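Local coordinates for protein putative phosphatase/phosphodiesterase MPN_349 (Mycoplasma pneumoniae M129, PDB 1T71) that probably hydrolyses phosphate esters, perhaps 2',3'-cyclic nucleotides, at a centre that holds two iron ions, at residues A116-T121 against C150-V155; I5-L10 against A35-V40; G125-L130 against A159-E164. One frame throughout, in Å; residues are numbered along the deposited sequence.

Contacts 1 and 2 are the two buried strand pairs, one from each mixed sheet of the fold, and both rely on parallel backbone bonding with an aspartate closing the start of the pair. They meet face to face: Ile118, Ile120 and Ile154 of contact 1 pack on Ile5, Phe7 and Ile39 of contact 2. Contact 3 continues contact 1 along the chain, joining the segments that follow the same two strands, 117-124 and 152-158. It is only partly buried, lies close to the iron site, and exchanges aliphatic packing for a carboxylate and a hydroxyl that gather backbone N-H groups. Apolar chemistry thus dominates between the sheets, polar chemistry in these loops.

Contact 1: residues A116-T121 against C150-V155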
loop_
_atom_site.group_PDB
_atom_site.type_symbol
_atom_site.label_atom_id
_atom_site.label_comp_id
_atom_site.label_asym_id
_atom_site.label_seq_id
_atom_site.Cartn_x
_atom_site.Cartn_y
_atom_site.Cartn_z
ATOM N N ALA A 116 13.861 -13.506 -13.827
ATOM C CA ALA A 116 12.760 -12.580 -14.026
ATOM C C ALA A 116 13.117 -11.142 -13.676
ATOM O O ALA A 116 13.602 -10.861 -12.582
ATOM C CB ALA A 116 11.557 -13.029 -13.211
ATOM N N LYS A 117 12.874 -10.238 -14.619
ATOM C CA LYS A 117 13.132 -8.821 -14.408
ATOM C C LYS A 117 11.815 -8.276 -13.860
ATOM O O LYS A 117 10.817 -8.188 -14.584
ATOM C CB LYS A 117 13.474 -8.145 -15.736
ATOM C CG LYS A 117 14.429 -6.973 -15.619
ATOM C CD LYS A 117 14.743 -6.391 -16.990
ATOM C CE LYS A 117 15.912 -5.411 -16.925
ATOM N NZ LYS A 117 15.666 -4.276 -15.988
ATOM N N ILE A 118 11.810 -7.926 -12.579
ATOM C CA ILE A 118 10.606 -7.430 -11.926
ATOM C C ILE A 118 10.616 -5.928 -11.666
ATOM O O ILE A 118 11.594 -5.374 -11.163
ATOM C CB ILE A 118 10.384 -8.159 -10.591
ATOM C CG1 ILE A 118 10.364 -9.673 -10.833
ATOM C CG2 ILE A 118 9.077 -7.695 -9.951
ATOM C CD1 ILE A 118 10.234 -10.503 -9.566
ATOM N N ARG A 119 9.509 -5.277 -12.005
ATOM C CA ARG A 119 9.380 -3.843 -11.810
ATOM C C ARG A 119 8.286 -3.512 -10.793
ATOM O O ARG A 119 7.220 -4.129 -10.792
ATOM C CB ARG A 119 9.061 -3.176 -13.143
ATOM C CG ARG A 119 9.407 -1.711 -13.202
ATOM C CD ARG A 119 9.208 -1.145 -14.600
ATOM N NE ARG A 119 9.817 0.173 -14.709
ATOM C CZ ARG A 119 11.060 0.394 -15.121
ATOM N NH1 ARG A 119 11.836 -0.615 -15.481
ATOM N NH2 ARG A 119 11.531 1.632 -15.155
ATOM N N ILE A 120 8.567 -2.561 -9.907
ATOM C CA ILE A 120 7.583 -2.133 -8.917
ATOM C C ILE A 120 7.397 -0.637 -9.092
ATOM O O ILE A 120 8.361 0.132 -9.009
ATOM C CB ILE A 120 8.038 -2.407 -7.462
ATOM C CG1 ILE A 120 8.193 -3.911 -7.225
ATOM C CG2 ILE A 120 7.003 -1.840 -6.485
ATOM C CD1 ILE A 120 8.672 -4.264 -5.816
ATOM N N THR A 121 6.156 -0.231 -9.345
ATOM C CA THR A 121 5.819 1.169 -9.564
ATOM C C THR A 121 4.719 1.633 -8.608
ATOM O O THR A 121 3.767 0.899 -8.329
ATOM C CB THR A 121 5.357 1.390 -11.020
ATOM O OG1 THR A 121 6.399 0.974 -11.909
ATOM C CG2 THR A 121 5.041 2.860 -11.277
ATOM N N CYS A 150 10.745 -5.213 -18.691
ATOM C CA CYS A 150 10.365 -6.026 -17.544
ATOM C C CYS A 150 9.410 -7.148 -17.916
ATOM O O CYS A 150 8.596 -7.014 -18.830
ATOM C CB CYS A 150 9.742 -5.160 -16.439
ATOM S SG CYS A 150 8.365 -4.115 -16.967
ATOM N N ASP A 151 9.538 -8.265 -17.207
ATOM C CA ASP A 151 8.690 -9.425 -17.428
ATOM C C ASP A 151 7.463 -9.264 -16.546
ATOM O O ASP A 151 6.336 -9.529 -16.969
ATOM C CB ASP A 151 9.441 -10.702 -17.051
ATOM C CG ASP A 151 10.750 -10.850 -17.803
ATOM O OD1 ASP A 151 10.717 -10.880 -19.053
ATOM O OD2 ASP A 151 11.810 -10.936 -17.146
ATOM N N LEU A 152 7.698 -8.830 -15.310
ATOM C CA LEU A 152 6.620 -8.606 -14.358
ATOM C C LEU A 152 6.605 -7.131 -13.964
ATOM O O LEU A 152 7.653 -6.503 -13.807
ATOM C CB LEU A 152 6.807 -9.481 -13.117
ATOM C CG LEU A 152 7.001 -10.980 -13.360
ATOM C CD1 LEU A 152 6.837 -11.727 -12.043
ATOM C CD2 LEU A 152 5.987 -11.478 -14.376
ATOM N N HIS A 153 5.408 -6.580 -13.815
ATOM C CA HIS A 153 5.260 -5.180 -13.448
ATOM C C HIS A 153 4.173 -5.099 -12.387
ATOM O O HIS A 153 3.005 -5.360 -12.674
ATOM C CB HIS A 153 4.857 -4.359 -14.675
ATOM C CG HIS A 153 5.149 -2.897 -14.553
ATOM N ND1 HIS A 153 5.341 -2.271 -13.338
ATOM C CD2 HIS A 153 5.253 -1.929 -15.493
ATOM C CE1 HIS A 153 5.551 -0.983 -13.537
ATOM N NE2 HIS A 153 5.503 -0.748 -14.836
ATOM N N ILE A 154 4.574 -4.758 -11.165
ATOM C CA ILE A 154 3.657 -4.646 -10.033
ATOM C C ILE A 154 3.352 -3.176 -9.768
ATOM O O ILE A 154 4.261 -2.377 -9.542
ATOM C CB ILE A 154 4.281 -5.291 -8.770
ATOM C CG1 ILE A 154 4.456 -6.797 -9.003
ATOM C CG2 ILE A 154 3.408 -5.034 -7.548
ATOM C CD1 ILE A 154 5.211 -7.515 -7.895
ATOM N N VAL A 155 2.073 -2.817 -9.797
ATOM C CA VAL A 155 1.680 -1.427 -9.583
ATOM C C VAL A 155 0.799 -1.169 -8.363
ATOM O O VAL A 155 -0.235 -1.813 -8.177
ATOM C CB VAL A 155 0.931 -0.869 -10.814
ATOM C CG1 VAL A 155 0.525 0.580 -10.566
ATOM C CG2 VAL A 155 1.804 -0.980 -12.054
#
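Five main-chain hydrogen bonds and one to a carboxylate stitch residues 116-121 to 150-155, two strands that run parallel at an angle of 16°. In the regular part, Arg119 sits opposite His153 and uses both its backbone groups: its N donates to Leu152 O, and its O receives Ile154 N at 2.7 Å, nearly along the C=O axis. Thr121 N then reaches Ile154 O at 2.9 Å. At the start of the pair Lys117 O is gripped twice, by Asp151 N at 2.9 Å and by Leu152 N at 3.3 Å, both in the carbonyl plane.

Asp151 also supplies the polar side-chain bond. With its CG beside its own backbone N (chi1 -56°), the carboxylate lies across from Lys117, and OD2 accepts the N-H of Lys117 at 2.8 Å (N to OD2) on its anti lone pair. Lys117 itself bends at its last torsion and forms a salt bridge with Asp149.

On the face bearing Arg119 and His153, both side chains stand with CG anti to the backbone N and rise together. Arg119 CD lies over the imidazole, 3.9 Å from the ring centroid of His153, a CH-pi contact, while the guanidinium is tilted 74° from the ring plane. Cys150 SG adds to this row, touching Arg119 CD at 3.9 Å, and Leu144 of helix 137-145 packs against Arg119 and His153.

The other face is aliphatic. Ile118 CG1 meets Leu152 CB at 4.2 Å, and Ile118 CG2 approaches Ile154 CD1; Phe7 of strand 6-10 packs against all three residues. Helix 137-145 on one face and the second sheet on the other flank this beta-alpha-beta unit, strand 117-124, helix 137-145, strand 152-158, within the layered alpha/beta fold of calcineurin-like metallophosphatases.

Contact 2: residues I5-L10 against A35-V40; sequences IKFIFL and ADLVIV
Strands 6-10 and 37-41 are parallel neighbours in one sheet of the calcineurin-like sandwich, joined by a beta-alpha-beta crossover that carries helices 15-23 and 26-33. Their bonding opens at Lys6, whose N and O are both satisfied by the turn into the second strand. Lys6 N donates to Asp36 OD2 at 2.9 Å, an almost straight bond (176°) on the anti lone pair, and Lys6 O accepts Asp36 N at 2.7 Å, with Leu37 N adding a weak bond. Asp36 therefore satisfies the N-H of Lys6 with its carboxylate and the C=O of Lys6 with its own N-H.

Further along, Ile8 N reaches Leu37 O at 3.1 Å in a bent bond (137°), whereas Ile39 N returns to Ile8 O at 2.9 Å, nearly along the C=O axis. Leu10 N closes the series on Ile39 O. The alternate residues of the first strand turn their backbone the other way: Phe7 and Phe9 bond to Phe248 and Val246 of strand 241-249.

Phe7, Phe9, Leu37 and Ile39 share the face that meets the second sheet, where Phe7 packs on Ile154. Phe7 CE2 touches Leu37 CD1 at 3.7 Å, the two side chains running alongside each other. Phe9, with CG anti to the backbone N (chi1 -176°), crosses Ile39 obliquely and sets its CD2 3.9 Å from Ile39 CB.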
loop_
_atom_site.group_PDB
_atom_site.type_symbol
_atom_site.label_atom_id
_atom_site.label_comp_id
_atom_site.label_asym_id
_atom_site.label_seq_id
_atom_site.Cartn_x
_atom_site.Cartn_y
_atom_site.Cartn_z
ATOM N N ILE A 5 6.649 -17.262 -9.167
ATOM C CA ILE A 5 7.108 -16.427 -8.077
ATOM C C ILE A 5 5.870 -16.126 -7.237
ATOM O O ILE A 5 4.848 -15.672 -7.751
ATOM C CB ILE A 5 7.734 -15.128 -8.601
ATOM C CG1 ILE A 5 8.883 -15.465 -9.553
ATOM C CG2 ILE A 5 8.254 -14.297 -7.445
ATOM C CD1 ILE A 5 9.490 -14.265 -10.258
ATOM N N LYS A 6 5.964 -16.420 -5.946
ATOM C CA LYS A 6 4.864 -16.205 -5.027
ATOM C C LYS A 6 5.088 -14.934 -4.225
ATOM O O LYS A 6 6.119 -14.781 -3.565
ATOM C CB LYS A 6 4.733 -17.421 -4.112
ATOM C CG LYS A 6 4.304 -18.656 -4.873
ATOM C CD LYS A 6 4.471 -19.940 -4.090
ATOM C CE LYS A 6 4.127 -21.128 -4.977
ATOM N NZ LYS A 6 4.641 -22.413 -4.432
ATOM N N PHE A 7 4.127 -14.014 -4.304
ATOM C CA PHE A 7 4.226 -12.738 -3.599
ATOM C C PHE A 7 3.161 -12.538 -2.538
ATOM O O PHE A 7 2.122 -13.197 -2.540
ATOM C CB PHE A 7 4.078 -11.547 -4.553
ATOM C CG PHE A 7 5.019 -11.545 -5.715
ATOM C CD1 PHE A 7 4.800 -12.379 -6.807
ATOM C CD2 PHE A 7 6.074 -10.640 -5.761
ATOM C CE1 PHE A 7 5.611 -12.305 -7.936
ATOM C CE2 PHE A 7 6.893 -10.555 -6.881
ATOM C CZ PHE A 7 6.661 -11.391 -7.977
ATOM N N ILE A 8 3.429 -11.583 -1.652
ATOM C CA ILE A 8 2.500 -11.180 -0.604
ATOM C C ILE A 8 2.568 -9.656 -0.577
ATOM O O ILE A 8 3.642 -9.087 -0.380
ATOM C CB ILE A 8 2.902 -11.711 0.792
ATOM C CG1 ILE A 8 2.488 -13.175 0.940
ATOM C CG2 ILE A 8 2.232 -10.863 1.883
ATOM C CD1 ILE A 8 2.854 -13.781 2.297
ATOM N N PHE A 9 1.432 -9.001 -0.804
ATOM C CA PHE A 9 1.375 -7.541 -0.791
ATOM C C PHE A 9 0.447 -7.088 0.339
ATOM O O PHE A 9 -0.726 -7.458 0.370
ATOM C CB PHE A 9 0.863 -7.013 -2.138
ATOM C CG PHE A 9 0.866 -5.513 -2.237
ATOM C CD1 PHE A 9 -0.068 -4.753 -1.543
ATOM C CD2 PHE A 9 1.846 -4.857 -2.975
ATOM C CE1 PHE A 9 -0.024 -3.354 -1.576
ATOM C CE2 PHE A 9 1.901 -3.465 -3.015
ATOM C CZ PHE A 9 0.965 -2.711 -2.312
ATOM N N LEU A 10 0.976 -6.290 1.265
ATOM C CA LEU A 10 0.189 -5.802 2.398
ATOM C C LEU A 10 -0.146 -4.321 2.244
ATOM O O LEU A 10 0.688 -3.532 1.786
ATOM C CB LEU A 10 0.952 -6.022 3.711
ATOM C CG LEU A 10 1.436 -7.448 4.010
ATOM C CD1 LEU A 10 1.913 -7.533 5.456
ATOM C CD2 LEU A 10 0.318 -8.442 3.781
ATOM N N ALA A 35 5.702 -17.854 0.274
ATOM C CA ALA A 35 6.003 -16.609 -0.413
ATOM C C ALA A 35 7.493 -16.452 -0.627
ATOM O O ALA A 35 8.297 -16.875 0.201
ATOM C CB ALA A 35 5.468 -15.426 0.384
ATOM N N ASP A 36 7.853 -15.841 -1.748
ATOM C CA ASP A 36 9.245 -15.594 -2.087
ATOM C C ASP A 36 9.585 -14.149 -1.757
ATOM O O ASP A 36 10.715 -13.838 -1.381
ATOM C CB ASP A 36 9.476 -15.819 -3.584
ATOM C CG ASP A 36 9.288 -17.265 -3.995
ATOM O OD1 ASP A 36 10.039 -18.132 -3.491
ATOM O OD2 ASP A 36 8.391 -17.534 -4.822
ATOM N N LEU A 37 8.594 -13.271 -1.892
ATOM C CA LEU A 37 8.794 -11.849 -1.658
ATOM C C LEU A 37 7.624 -11.188 -0.936
ATOM O O LEU A 37 6.468 -11.576 -1.117
ATOM C CB LEU A 37 9.019 -11.155 -3.000
ATOM C CG LEU A 37 10.264 -11.585 -3.776
ATOM C CD1 LEU A 37 10.166 -11.116 -5.216
ATOM C CD2 LEU A 37 11.504 -11.023 -3.097
ATOM N N VAL A 38 7.936 -10.180 -0.125
ATOM C CA VAL A 38 6.932 -9.443 0.631
ATOM C C VAL A 38 7.051 -7.953 0.313
ATOM O O VAL A 38 8.120 -7.356 0.454
ATOM C CB VAL A 38 7.109 -9.646 2.161
ATOM C CG1 VAL A 38 6.100 -8.788 2.931
ATOM C CG2 VAL A 38 6.936 -11.111 2.514
ATOM N N ILE A 39 5.946 -7.361 -0.128
ATOM C CA ILE A 39 5.903 -5.948 -0.476
ATOM C C ILE A 39 4.818 -5.294 0.374
ATOM O O ILE A 39 3.757 -5.888 0.598
ATOM C CB ILE A 39 5.539 -5.764 -1.966
ATOM C CG1 ILE A 39 6.420 -6.669 -2.833
ATOM C CG2 ILE A 39 5.706 -4.299 -2.376
ATOM C CD1 ILE A 39 6.034 -6.685 -4.294
ATOM N N VAL A 40 5.078 -4.088 0.866
ATOM C CA VAL A 40 4.073 -3.402 1.667
ATOM C C VAL A 40 4.079 -1.908 1.419
ATOM O O VAL A 40 5.103 -1.327 1.073
ATOM C CB VAL A 40 4.274 -3.637 3.189
ATOM C CG1 VAL A 40 4.592 -5.107 3.451
ATOM C CG2 VAL A 40 5.378 -2.733 3.736
#

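Contact 3: residues G125-L130 against A159-E164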
loop_
_atom_site.group_PDB
_atom_site.type_symbol
_atom_site.label_atom_id
_atom_site.label_comp_id
_atom_site.label_asym_id
_atom_site.label_seq_id
_atom_site.Cartn_x
_atom_site.Cartn_y
_atom_site.Cartn_z
ATOM N N GLY A 125 -3.180 8.766 -7.395
ATOM C CA GLY A 125 -4.375 9.009 -8.180
ATOM C C GLY A 125 -4.663 10.491 -8.258
ATOM O O GLY A 125 -4.336 11.251 -7.346
ATOM N N THR A 126 -5.278 10.913 -9.352
ATOM C CA THR A 126 -5.596 12.318 -9.524
ATOM C C THR A 126 -6.731 12.715 -8.578
ATOM O O THR A 126 -6.936 13.896 -8.305
ATOM C CB THR A 126 -6.001 12.597 -10.980
ATOM O OG1 THR A 126 -5.957 14.005 -11.223
ATOM C CG2 THR A 126 -7.407 12.081 -11.249
ATOM N N SER A 127 -7.453 11.715 -8.072
ATOM C CA SER A 127 -8.572 11.932 -7.156
ATOM C C SER A 127 -8.148 12.154 -5.699
ATOM O O SER A 127 -8.991 12.347 -4.824
ATOM C CB SER A 127 -9.545 10.744 -7.219
ATOM O OG SER A 127 -8.933 9.541 -6.772
ATOM N N VAL A 128 -6.850 12.118 -5.433
ATOM C CA VAL A 128 -6.358 12.331 -4.077
ATOM C C VAL A 128 -5.997 13.801 -3.899
ATOM O O VAL A 128 -5.229 14.355 -4.684
ATOM C CB VAL A 128 -5.085 11.494 -3.784
ATOM C CG1 VAL A 128 -4.607 11.766 -2.357
ATOM C CG2 VAL A 128 -5.367 10.018 -3.969
ATOM N N PRO A 129 -6.559 14.456 -2.872
ATOM C CA PRO A 129 -6.251 15.873 -2.634
ATOM C C PRO A 129 -4.820 15.972 -2.117
ATOM O O PRO A 129 -4.483 15.337 -1.119
ATOM C CB PRO A 129 -7.266 16.276 -1.566
ATOM C CG PRO A 129 -8.388 15.291 -1.752
ATOM C CD PRO A 129 -7.650 14.005 -1.996
ATOM N N LEU A 130 -3.984 16.750 -2.796
ATOM C CA LEU A 130 -2.588 16.915 -2.398
ATOM C C LEU A 130 -2.193 18.380 -2.223
ATOM O O LEU A 130 -2.789 19.271 -2.827
ATOM C CB LEU A 130 -1.646 16.293 -3.439
ATOM C CG LEU A 130 -1.366 14.786 -3.512
ATOM C CD1 LEU A 130 -1.828 14.107 -2.229
ATOM C CD2 LEU A 130 -2.050 14.190 -4.720
ATOM N N ALA A 159 -4.943 5.749 -4.804
ATOM C CA ALA A 159 -6.015 6.655 -5.208
ATOM C C ALA A 159 -7.226 6.600 -4.288
ATOM O O ALA A 159 -7.427 5.626 -3.550
ATOM C CB ALA A 159 -6.434 6.350 -6.640
ATOM N N GLU A 160 -8.049 7.639 -4.361
ATOM C CA GLU A 160 -9.221 7.755 -3.500
ATOM C C GLU A 160 -10.520 7.183 -4.059
ATOM O O GLU A 160 -11.261 6.502 -3.362
ATOM C CB GLU A 160 -9.434 9.235 -3.155
ATOM C CG GLU A 160 -9.804 9.502 -1.705
ATOM C CD GLU A 160 -11.210 9.079 -1.380
ATOM O OE1 GLU A 160 -11.546 9.001 -0.188
ATOM O OE2 GLU A 160 -11.986 8.830 -2.326
ATOM N N THR A 161 -10.777 7.463 -5.328
ATOM C CA THR A 161 -12.005 7.070 -6.004
ATOM C C THR A 161 -12.111 5.676 -6.644
ATOM O O THR A 161 -11.181 5.217 -7.303
ATOM C CB THR A 161 -12.308 8.147 -7.071
ATOM O OG1 THR A 161 -12.874 9.298 -6.429
ATOM C CG2 THR A 161 -13.229 7.640 -8.111
ATOM N N THR A 162 -13.260 5.021 -6.457
ATOM C CA THR A 162 -13.493 3.704 -7.045
ATOM C C THR A 162 -13.578 3.860 -8.557
ATOM O O THR A 162 -13.221 2.952 -9.302
ATOM C CB THR A 162 -14.819 3.042 -6.558
ATOM O OG1 THR A 162 -15.889 3.992 -6.640
ATOM C CG2 THR A 162 -14.685 2.530 -5.123
ATOM N N SER A 163 -14.053 5.007 -9.023
ATOM C CA SER A 163 -14.135 5.208 -10.462
ATOM C C SER A 163 -12.742 5.410 -11.065
ATOM O O SER A 163 -12.450 4.854 -12.117
ATOM C CB SER A 163 -15.045 6.389 -10.805
ATOM O OG SER A 163 -14.452 7.614 -10.420
ATOM N N GLU A 164 -11.873 6.185 -10.416
ATOM C CA GLU A 164 -10.535 6.366 -10.979
ATOM C C GLU A 164 -9.777 5.039 -10.936
ATOM O O GLU A 164 -9.043 4.696 -11.864
ATOM C CB GLU A 164 -9.724 7.425 -10.222
ATOM C CG GLU A 164 -8.430 7.777 -10.968
ATOM C CD GLU A 164 -7.525 8.764 -10.244
ATOM O OE1 GLU A 164 -6.584 9.273 -10.893
ATOM O OE2 GLU A 164 -7.736 9.025 -9.040
#
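Glu164 reaches from the first turn of helix 162-172 into the bend of residues 125-128, a type I beta turn. CB passes beside Ser127 OG. CG stands anti to the backbone N (chi1 -170°), and the chain stays extended (chi2 -177°), so that the carboxylate reaches two successive N-H groups of the turn. OE1 accepts Thr126 N at 2.6 Å on its syn lone pair, and is crowded by Thr126 CG2. OE2 accepts Ser127 N at 2.9 Å from above the carboxylate plane and also accepts a hydrogen bond from the hydroxyl of Ser127, OG to OE2 2.6 Å, nearly along the C-O axis. Three donors on one buried carboxylate are consistent with an ionised glutamate.

With its hydroxyl donating to Glu164, Ser127 OG acts as acceptor for two backbone N-H groups. Its chi1 of 64° holds OG in the crowded position between backbone N and carbonyl carbon, where it receives Glu160 N at 3.2 Å and Thr161 N at 3.1 Å. The serine thereby ties the carboxylate to the chain just ahead of the helix. Thr161 occupies the N-cap position, but its own side chain makes no capping bond. Gly125, lacking a side chain, lets Ala159 CB come within 3.7 Å of its CA, and Val128 CG2 lies 3.6 Å from Ala159 CA.

Val128 and Glu160 both touch His183, an iron ligand, and the side chain of Val128 lies about 6 Å from a bound iron. The two segments follow the adjacent parallel strands 117-124 and 152-158: residues 125-130 begin the loop that leads on to helix 137-145, while residues 159-164 turn directly into helix 162-172.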